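Local coordinates for protein phosphoribosyltransferase (Thermus thermophilus, PDB 1WD5) that is a predicted phosphoribosyltransferase of the type I fold, probably with glycosyltransferase activity, though its substrate is not established, at residues R118-A131 against E146-S159. Numbering follows the deposited sequence.
Sequences RKGRDVVLVDDGVA and EGPRRVVVAVPVAS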
loop_
_atom_site.group_PDB
_atom_site.type_symbol
_atom_site.label_atom_id
_atom_site.label_comp_id
_atom_site.label_asym_id
_atom_site.label_seq_id
_atom_site.Cartn_x
_atom_site.Cartn_y
_atom_site.Cartn_z
ATOM N N ARG A 118 9.552 11.051 2.159
ATOM C CA ARG A 118 9.332 10.397 0.873
ATOM C C ARG A 118 9.729 11.284 -0.303
ATOM O O ARG A 118 10.058 10.793 -1.384
ATOM C CB ARG A 118 7.862 9.993 0.752
ATOM C CG ARG A 118 7.433 9.019 1.841
ATOM C CD ARG A 118 5.926 8.951 2.012
ATOM N NE ARG A 118 5.571 8.042 3.099
ATOM C CZ ARG A 118 4.335 7.814 3.522
ATOM N NH1 ARG A 118 3.311 8.434 2.952
ATOM N NH2 ARG A 118 4.124 6.960 4.515
ATOM N N LYS A 119 9.699 12.594 -0.078
ATOM C CA LYS A 119 10.040 13.564 -1.109
ATOM C C LYS A 119 11.394 13.310 -1.760
ATOM O O LYS A 119 12.413 13.191 -1.079
ATOM C CB LYS A 119 10.021 14.981 -0.523
ATOM C CG LYS A 119 10.318 16.072 -1.538
ATOM C CD LYS A 119 10.272 17.453 -0.900
ATOM C CE LYS A 119 10.502 18.548 -1.932
ATOM N NZ LYS A 119 10.401 19.907 -1.327
ATOM N N GLY A 120 11.392 13.236 -3.089
ATOM C CA GLY A 120 12.625 13.017 -3.828
ATOM C C GLY A 120 13.333 11.692 -3.586
ATOM O O GLY A 120 14.527 11.568 -3.855
ATOM N N ARG A 121 12.617 10.695 -3.082
ATOM C CA ARG A 121 13.240 9.401 -2.840
ATOM C C ARG A 121 12.517 8.327 -3.628
ATOM O O ARG A 121 11.396 8.540 -4.085
ATOM C CB ARG A 121 13.206 9.065 -1.348
ATOM C CG ARG A 121 13.902 10.103 -0.481
ATOM C CD ARG A 121 13.882 9.712 0.978
ATOM N NE ARG A 121 14.716 8.544 1.236
ATOM C CZ ARG A 121 14.776 7.920 2.406
ATOM N NH1 ARG A 121 14.047 8.355 3.427
ATOM N NH2 ARG A 121 15.557 6.858 2.555
ATOM N N ASP A 122 13.168 7.183 -3.811
ATOM C CA ASP A 122 12.541 6.083 -4.528
ATOM C C ASP A 122 11.599 5.417 -3.532
ATOM O O ASP A 122 12.002 5.081 -2.419
ATOM C CB ASP A 122 13.584 5.072 -5.016
ATOM C CG ASP A 122 14.519 5.652 -6.071
ATOM O OD1 ASP A 122 14.102 6.564 -6.816
ATOM O OD2 ASP A 122 15.671 5.179 -6.164
ATOM N N VAL A 123 10.346 5.238 -3.934
ATOM C CA VAL A 123 9.345 4.632 -3.067
ATOM C C VAL A 123 8.753 3.355 -3.654
ATOM O O VAL A 123 8.338 3.325 -4.818
ATOM C CB VAL A 123 8.194 5.622 -2.791
ATOM C CG1 VAL A 123 7.161 4.983 -1.878
ATOM C CG2 VAL A 123 8.748 6.900 -2.171
ATOM N N VAL A 124 8.722 2.304 -2.839
ATOM C CA VAL A 124 8.166 1.014 -3.236
ATOM C C VAL A 124 6.919 0.728 -2.392
ATOM O O VAL A 124 6.984 0.733 -1.163
ATOM C CB VAL A 124 9.182 -0.127 -3.008
ATOM C CG1 VAL A 124 8.588 -1.454 -3.440
ATOM C CG2 VAL A 124 10.458 0.155 -3.775
ATOM N N LEU A 125 5.787 0.500 -3.050
ATOM C CA LEU A 125 4.537 0.196 -2.357
ATOM C C LEU A 125 4.336 -1.310 -2.376
ATOM O O LEU A 125 4.343 -1.925 -3.443
ATOM C CB LEU A 125 3.360 0.892 -3.044
ATOM C CG LEU A 125 3.252 2.395 -2.788
ATOM C CD1 LEU A 125 2.171 3.004 -3.671
ATOM C CD2 LEU A 125 2.933 2.623 -1.309
ATOM N N VAL A 126 4.134 -1.898 -1.200
ATOM C CA VAL A 126 3.984 -3.346 -1.080
ATOM C C VAL A 126 2.788 -3.833 -0.258
ATOM O O VAL A 126 2.386 -3.196 0.711
ATOM C CB VAL A 126 5.245 -3.961 -0.417
ATOM C CG1 VAL A 126 5.152 -5.478 -0.420
ATOM C CG2 VAL A 126 6.503 -3.490 -1.126
ATOM N N ASP A 127 2.235 -4.976 -0.660
ATOM C CA ASP A 127 1.141 -5.629 0.063
ATOM C C ASP A 127 1.369 -7.115 -0.196
ATOM O O ASP A 127 2.092 -7.463 -1.130
ATOM C CB ASP A 127 -0.237 -5.209 -0.461
ATOM C CG ASP A 127 -1.352 -5.469 0.560
ATOM O OD1 ASP A 127 -1.060 -6.044 1.634
ATOM O OD2 ASP A 127 -2.517 -5.100 0.299
ATOM N N ASP A 128 0.783 -7.994 0.614
ATOM C CA ASP A 128 0.990 -9.426 0.398
ATOM C C ASP A 128 0.229 -9.961 -0.805
ATOM O O ASP A 128 0.457 -11.091 -1.233
ATOM C CB ASP A 128 0.638 -10.254 1.648
ATOM C CG ASP A 128 -0.747 -9.947 2.206
ATOM O OD1 ASP A 128 -1.614 -9.448 1.459
ATOM O OD2 ASP A 128 -0.972 -10.231 3.403
ATOM N N GLY A 129 -0.664 -9.142 -1.356
ATOM C CA GLY A 129 -1.431 -9.546 -2.523
ATOM C C GLY A 129 -2.399 -8.453 -2.951
ATOM O O GLY A 129 -2.672 -7.531 -2.179
ATOM N N VAL A 130 -2.913 -8.537 -4.176
ATOM C CA VAL A 130 -3.859 -7.537 -4.663
ATOM C C VAL A 130 -5.001 -8.163 -5.463
ATOM O O VAL A 130 -4.832 -8.533 -6.625
ATOM C CB VAL A 130 -3.162 -6.489 -5.552
ATOM C CG1 VAL A 130 -4.135 -5.374 -5.889
ATOM C CG2 VAL A 130 -1.947 -5.927 -4.839
ATOM N N ALA A 131 -6.169 -8.261 -4.839
ATOM C CA ALA A 131 -7.333 -8.841 -5.493
ATOM C C ALA A 131 -8.019 -7.851 -6.434
ATOM O O ALA A 131 -8.329 -8.186 -7.578
ATOM C CB ALA A 131 -8.324 -9.339 -4.444
ATOM N N GLU A 146 3.130 13.447 -2.772
ATOM C CA GLU A 146 4.221 13.707 -1.839
ATOM C C GLU A 146 5.577 13.957 -2.487
ATOM O O GLU A 146 6.597 14.026 -1.803
ATOM C CB GLU A 146 4.305 12.564 -0.819
ATOM C CG GLU A 146 2.988 12.374 -0.069
ATOM C CD GLU A 146 3.041 11.310 1.009
ATOM O OE1 GLU A 146 3.454 10.169 0.713
ATOM O OE2 GLU A 146 2.652 11.614 2.156
ATOM N N GLY A 147 5.583 14.102 -3.807
ATOM C CA GLY A 147 6.817 14.375 -4.522
ATOM C C GLY A 147 7.912 13.321 -4.515
ATOM O O GLY A 147 9.086 13.669 -4.399
ATOM N N PRO A 148 7.580 12.027 -4.630
ATOM C CA PRO A 148 8.642 11.021 -4.631
ATOM C C PRO A 148 9.376 11.051 -5.970
ATOM O O PRO A 148 8.810 11.462 -6.985
ATOM C CB PRO A 148 7.878 9.722 -4.420
ATOM C CG PRO A 148 6.610 9.983 -5.144
ATOM C CD PRO A 148 6.257 11.386 -4.697
ATOM N N ARG A 149 10.636 10.626 -5.967
ATOM C CA ARG A 149 11.437 10.605 -7.189
ATOM C C ARG A 149 10.920 9.534 -8.137
ATOM O O ARG A 149 10.877 9.728 -9.354
ATOM C CB ARG A 149 12.906 10.316 -6.860
ATOM C CG ARG A 149 13.820 10.389 -8.070
ATOM C CD ARG A 149 15.290 10.257 -7.697
ATOM N NE ARG A 149 15.667 8.896 -7.321
ATOM C CZ ARG A 149 16.916 8.518 -7.066
ATOM N NH1 ARG A 149 17.906 9.400 -7.146
ATOM N NH2 ARG A 149 17.185 7.261 -6.746
ATOM N N ARG A 150 10.517 8.406 -7.569
ATOM C CA ARG A 150 10.022 7.290 -8.357
ATOM C C ARG A 150 9.113 6.420 -7.494
ATOM O O ARG A 150 9.324 6.292 -6.284
ATOM C CB ARG A 150 11.212 6.473 -8.855
ATOM C CG ARG A 150 10.864 5.247 -9.667
ATOM C CD ARG A 150 12.134 4.488 -10.016
ATOM N NE ARG A 150 11.865 3.281 -10.789
ATOM C CZ ARG A 150 12.806 2.433 -11.192
ATOM N NH1 ARG A 150 14.078 2.663 -10.891
ATOM N NH2 ARG A 150 12.475 1.359 -11.896
ATOM N N VAL A 151 8.099 5.829 -8.117
ATOM C CA VAL A 151 7.169 4.969 -7.401
ATOM C C VAL A 151 7.030 3.631 -8.120
ATOM O O VAL A 151 6.829 3.581 -9.338
ATOM C CB VAL A 151 5.772 5.626 -7.279
ATOM C CG1 VAL A 151 4.853 4.749 -6.445
ATOM C CG2 VAL A 151 5.902 7.006 -6.652
ATOM N N VAL A 152 7.157 2.549 -7.360
ATOM C CA VAL A 152 7.032 1.206 -7.909
ATOM C C VAL A 152 6.085 0.390 -7.050
ATOM O O VAL A 152 6.236 0.337 -5.827
ATOM C CB VAL A 152 8.388 0.466 -7.941
ATOM C CG1 VAL A 152 8.185 -0.964 -8.428
ATOM C CG2 VAL A 152 9.368 1.193 -8.841
ATOM N N VAL A 153 5.102 -0.235 -7.685
ATOM C CA VAL A 153 4.159 -1.085 -6.970
ATOM C C VAL A 153 4.711 -2.505 -7.053
ATOM O O VAL A 153 4.936 -3.022 -8.148
ATOM C CB VAL A 153 2.765 -1.056 -7.621
ATOM C CG1 VAL A 153 1.884 -2.142 -7.014
ATOM C CG2 VAL A 153 2.132 0.316 -7.420
ATOM N N ALA A 154 4.930 -3.135 -5.902
ATOM C CA ALA A 154 5.471 -4.489 -5.881
ATOM C C ALA A 154 4.604 -5.425 -5.043
ATOM O O ALA A 154 4.367 -5.173 -3.859
ATOM C CB ALA A 154 6.897 -4.466 -5.344
ATOM N N VAL A 155 4.144 -6.510 -5.663
ATOM C CA VAL A 155 3.286 -7.475 -4.983
ATOM C C VAL A 155 3.576 -8.922 -5.381
ATOM O O VAL A 155 3.856 -9.213 -6.540
ATOM C CB VAL A 155 1.805 -7.191 -5.290
ATOM C CG1 VAL A 155 1.429 -5.797 -4.807
ATOM C CG2 VAL A 155 1.564 -7.303 -6.793
ATOM N N PRO A 156 3.505 -9.848 -4.416
ATOM C CA PRO A 156 3.754 -11.270 -4.672
ATOM C C PRO A 156 2.756 -11.872 -5.663
ATOM O O PRO A 156 3.141 -12.614 -6.560
ATOM C CB PRO A 156 3.625 -11.896 -3.286
ATOM C CG PRO A 156 4.086 -10.796 -2.381
ATOM C CD PRO A 156 3.379 -9.596 -2.971
ATOM N N VAL A 157 1.475 -11.556 -5.497
ATOM C CA VAL A 157 0.446 -12.085 -6.388
ATOM C C VAL A 157 -0.654 -11.063 -6.648
ATOM O O VAL A 157 -1.004 -10.281 -5.768
ATOM C CB VAL A 157 -0.186 -13.366 -5.809
ATOM C CG1 VAL A 157 -0.970 -13.041 -4.550
ATOM C CG2 VAL A 157 -1.090 -14.014 -6.850
ATOM N N ALA A 158 -1.199 -11.069 -7.862
ATOM C CA ALA A 158 -2.252 -10.125 -8.224
ATOM C C ALA A 158 -3.195 -10.671 -9.295
ATOM O O ALA A 158 -2.823 -11.547 -10.078
ATOM C CB ALA A 158 -1.626 -8.822 -8.709
ATOM N N SER A 159 -4.417 -10.147 -9.326
ATOM C CA SER A 159 -5.390 -10.574 -10.321
ATOM C C SER A 159 -5.117 -9.787 -11.592
ATOM O O SER A 159 -4.559 -8.694 -11.542
ATOM C CB SER A 159 -6.812 -10.271 -9.853
ATOM O OG SER A 159 -7.051 -8.872 -9.865
HETATM O O HOH W 1 0.717 9.730 3.670
HETATM O O HOH W 2 15.480 4.706 -9.459
#
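Val123 and Leu125 pair with Val151 and Val153 along two neighbouring parallel strands, 122-126 and 150-155, joined through helix 134-144 as a beta-alpha-beta unit in the sheet of the phosphoribosyltransferase-like fold. Four backbone bonds stitch the strands; the last, Ala154 N to Leu125 O, is almost straight at 177°. Beta-branched valines suit such extended chain. Leu125 and Val151 are buried beneath helix 134-144, whereas Val124 sets its CG1, anti to the backbone N (chi1 -179°), 3.9 Å from Ala154 CB; the small alanine there lies under Leu13 and Leu17 of helix 6-17. Packing is tightest toward the C-terminal end of the contact, where Val130 CG2 meets Val155 CG1 at 3.4 Å, closer than usual for carbons, the side chains crossing at about a right angle. Ser159, the N-cap of helix 160-167, directs its OG to Ala131 O at 2.7 Å.

The other end is more polar and more open to solvent, with Lys119, Gly120, Gly147 and Arg149 exposed. Gly120 and Gly147, both with positive phi, let the chain turn there, and Gly120 N bonds to Gly147 O. Arg118 NH1 reaches the syn lone pair of Glu146 OE1 at 2.8 Å, in the guanidinium plane, while Glu146 OE2 pairs with Lys115. Arg149, bent at chi3 (73°), grips Asp122 side-on: NE to OD1 at 2.9 Å and NH2 to OD2 at 2.6 Å, both from above the carboxylate plane. At Asp122, an asparagine in its place would probably leave the Arg149 guanidinium without this charged mate, although NH2 also pairs with Glu23. Backbone bonds and buried aliphatic side chains thus hold the strand centre, while paired charges fasten the more exposed end.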